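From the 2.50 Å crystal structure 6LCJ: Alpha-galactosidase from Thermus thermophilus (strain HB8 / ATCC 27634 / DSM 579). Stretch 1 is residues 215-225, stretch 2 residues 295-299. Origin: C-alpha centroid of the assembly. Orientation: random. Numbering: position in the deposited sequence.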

# COMPACT_ATOMS: atom_id res chain seq x y z
N GLY E 215 -36.80 5.82 -45.64
CA GLY E 215 -37.15 6.61 -44.48
C GLY E 215 -38.17 5.93 -43.58
O GLY E 215 -38.88 5.00 -43.97
N MET E 216 -38.24 6.43 -42.34
CA MET E 216 -39.02 5.74 -41.32
C MET E 216 -40.51 5.94 -41.50
O MET E 216 -41.30 5.08 -41.09
CB MET E 216 -38.58 6.19 -39.92
CG MET E 216 -37.11 5.98 -39.64
SD MET E 216 -36.49 4.33 -40.05
CE MET E 216 -37.40 3.31 -38.88
N ALA E 217 -40.94 7.05 -42.10
CA ALA E 217 -42.37 7.27 -42.27
C ALA E 217 -42.96 6.29 -43.27
O ALA E 217 -44.13 5.91 -43.15
CB ALA E 217 -42.65 8.70 -42.70
N PHE E 218 -42.17 5.86 -44.25
CA PHE E 218 -42.62 4.88 -45.23
C PHE E 218 -42.85 3.52 -44.58
O PHE E 218 -43.91 2.90 -44.74
CB PHE E 218 -41.60 4.78 -46.36
CG PHE E 218 -41.69 3.52 -47.15
CD1 PHE E 218 -42.68 3.37 -48.12
CD2 PHE E 218 -40.79 2.48 -46.95
CE1 PHE E 218 -42.77 2.20 -48.87
CE2 PHE E 218 -40.87 1.31 -47.69
CZ PHE E 218 -41.87 1.17 -48.65
N LEU E 219 -41.84 3.04 -43.84
CA LEU E 219 -41.96 1.80 -43.08
C LEU E 219 -43.22 1.77 -42.22
O LEU E 219 -43.92 0.76 -42.17
CB LEU E 219 -40.72 1.63 -42.21
CG LEU E 219 -40.22 0.22 -41.93
CD1 LEU E 219 -40.15 -0.58 -43.22
CD2 LEU E 219 -38.86 0.34 -41.29
N ALA E 220 -43.51 2.87 -41.52
CA ALA E 220 -44.69 2.85 -40.65
C ALA E 220 -45.98 2.77 -41.45
O ALA E 220 -46.95 2.17 -40.98
CB ALA E 220 -44.71 4.09 -39.75
N GLU E 221 -46.02 3.36 -42.66
CA GLU E 221 -47.24 3.32 -43.45
C GLU E 221 -47.49 1.92 -43.99
O GLU E 221 -48.64 1.45 -44.02
CB GLU E 221 -47.19 4.35 -44.57
CG GLU E 221 -48.44 4.39 -45.46
CD GLU E 221 -49.76 4.40 -44.68
OE1 GLU E 221 -49.86 5.09 -43.64
OE2 GLU E 221 -50.72 3.72 -45.13
N ARG E 222 -46.43 1.22 -44.42
CA ARG E 222 -46.55 -0.19 -44.77
C ARG E 222 -47.06 -1.02 -43.59
O ARG E 222 -47.85 -1.95 -43.78
CB ARG E 222 -45.20 -0.73 -45.25
CG ARG E 222 -44.67 -0.07 -46.52
CD ARG E 222 -45.33 -0.62 -47.78
NE ARG E 222 -44.34 -1.00 -48.80
CZ ARG E 222 -44.00 -2.26 -49.10
NH1 ARG E 222 -44.57 -3.29 -48.46
NH2 ARG E 222 -43.08 -2.50 -50.04
N ILE E 223 -46.64 -0.68 -42.36
CA ILE E 223 -47.07 -1.42 -41.18
C ILE E 223 -48.55 -1.19 -40.91
O ILE E 223 -49.30 -2.13 -40.60
CB ILE E 223 -46.22 -1.04 -39.95
CG1 ILE E 223 -44.80 -1.55 -40.10
CG2 ILE E 223 -46.84 -1.60 -38.67
CD1 ILE E 223 -43.85 -0.84 -39.17
N ARG E 224 -48.99 0.07 -40.97
CA ARG E 224 -50.42 0.35 -40.80
C ARG E 224 -51.24 -0.24 -41.92
O ARG E 224 -52.37 -0.70 -41.69
CB ARG E 224 -50.67 1.85 -40.70
CG ARG E 224 -49.93 2.55 -39.57
CD ARG E 224 -49.85 4.06 -39.84
NE ARG E 224 -49.96 4.86 -38.63
CZ ARG E 224 -51.09 5.13 -37.99
NH1 ARG E 224 -52.24 4.65 -38.44
NH2 ARG E 224 -51.06 5.88 -36.89
N GLU E 225 -50.68 -0.28 -43.14
CA GLU E 225 -51.33 -0.90 -44.29
C GLU E 225 -51.63 -2.37 -44.06
O GLU E 225 -52.41 -2.96 -44.82
CB GLU E 225 -50.44 -0.73 -45.52
CG GLU E 225 -50.83 0.41 -46.45
CD GLU E 225 -49.71 0.80 -47.41
OE1 GLU E 225 -49.00 -0.11 -47.90
OE2 GLU E 225 -49.53 2.02 -47.66
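Stretch 2 295-299: AWGYD

A helix that ends against the side of another helix illustrates a familiar pattern: small residues such as Ala 217 and Ala 220 let a neighbouring backbone come close, and aromatic side chains beside it add the larger area. The contact between residues 295-299 and the helix that begins at Met 216 in this alpha-galactosidase is a compact example, burying 418 Å² over both sides.

Stretch 2 changes conformation within five residues. A helix that begins earlier in the chain runs out here, and Gly 297 is the first residue to leave helical phi/psi, at 114/-8, the positive phi of a Schellman motif; Tyr 298 follows in an extended conformation at -85/130. The step from Trp 296 to Gly 297 runs along the supporting helix in its own direction, from beside Ala 217 (CA to CA 4.3 Å) to beside Ala 220 (CA to CA 5.5 Å); at Tyr 298 the chain turns aside from it. One residue of stretch 2 is thus matched to nearly one helical turn of stretch 1.

Tyr 298 covers the most surface. Its CA-to-CB bond points away from the helix, yet the end of the side chain returns to it, with chi1 at -57° (m) and chi2 at 83°. The ring presents one face to Ala 220, whose CB lies 3.8 Å from the ring centroid and 3.7 Å from Tyr 298 CZ, a CH-pi contact made nearly along the ring normal. At the ring edge the hydroxyl donates a hydrogen bond to the backbone, with Tyr 298 OH 2.8 Å from Met 216 O. That same carbonyl accepts the helical bond from Ala 220 N at 3.2 Å, so the tyrosine joins an oxygen already engaged in the helix.

Trp 296 is nearly as extensive, and its CA-to-CB bond points toward the helix. With chi1 at -84° (m) and chi2 at -14°, the indole lays a face over Met 216, whose CB stands 4.0 Å from the centroid of the Trp 296 six-membered ring and 3.7 Å from its CE3. Ala 217 CB approaches Trp 296 CD1 at 3.8 Å. The tryptophan backbone takes part as well: Ala 217 CA is 3.3 Å from Trp 296 O, a CA-H...O contact that accompanies the close approach of the two chains.

Met 216 is the counterpart on the helix, and its buried side chain serves both aromatics, with CB also 4.0 Å from Tyr 298 CE1. Between the two aromatic residues in sequence, Gly 297 has two features that leave no room for a CB. Its backbone angles would jam a CB against the preceding carbonyl, and an ideal CB would also sit only 3.1 Å from Ala 220 CB. One helical turn beyond Ala 220, Arg 224 completes the polar contacts: its NE donates a hydrogen bond to Gly 297 O at 3.2 Å, with the acceptor near the guanidinium plane.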

# COMPACT_ATOMS: atom_id res chain seq x y z
N ALA E 295 -45.28 12.07 -35.94
CA ALA E 295 -45.53 12.57 -37.29
C ALA E 295 -45.15 11.53 -38.32
O ALA E 295 -45.78 11.45 -39.39
CB ALA E 295 -44.75 13.86 -37.52
N TRP E 296 -44.15 10.71 -38.03
CA TRP E 296 -43.74 9.64 -38.92
C TRP E 296 -44.78 8.54 -39.05
O TRP E 296 -44.71 7.75 -39.99
CB TRP E 296 -42.43 9.04 -38.42
CG TRP E 296 -41.23 9.79 -38.86
CD1 TRP E 296 -41.18 10.73 -39.83
CD2 TRP E 296 -39.90 9.63 -38.36
NE1 TRP E 296 -39.89 11.20 -39.96
CE2 TRP E 296 -39.08 10.53 -39.07
CE3 TRP E 296 -39.31 8.82 -37.38
CZ2 TRP E 296 -37.71 10.65 -38.83
CZ3 TRP E 296 -37.96 8.94 -37.14
CH2 TRP E 296 -37.17 9.85 -37.87
N GLY E 297 -45.72 8.43 -38.11
CA GLY E 297 -46.69 7.35 -38.11
C GLY E 297 -46.59 6.37 -36.95
O GLY E 297 -47.48 5.53 -36.79
N TYR E 298 -45.54 6.47 -36.11
CA TYR E 298 -45.40 5.58 -34.96
C TYR E 298 -46.19 6.13 -33.78
O TYR E 298 -46.03 7.30 -33.43
CB TYR E 298 -43.93 5.43 -34.59
CG TYR E 298 -43.10 4.90 -35.72
CD1 TYR E 298 -42.61 5.76 -36.70
CD2 TYR E 298 -42.82 3.55 -35.84
CE1 TYR E 298 -41.86 5.28 -37.75
CE2 TYR E 298 -42.07 3.07 -36.89
CZ TYR E 298 -41.60 3.93 -37.84
OH TYR E 298 -40.85 3.46 -38.87
N ASP E 299 -47.01 5.29 -33.15
CA ASP E 299 -47.70 5.67 -31.91
C ASP E 299 -47.44 4.69 -30.76
O ASP E 299 -48.16 4.71 -29.76
CB ASP E 299 -49.20 5.83 -32.15
CG ASP E 299 -49.84 4.54 -32.64
OD1 ASP E 299 -49.12 3.66 -33.15
OD2 ASP E 299 -51.08 4.42 -32.53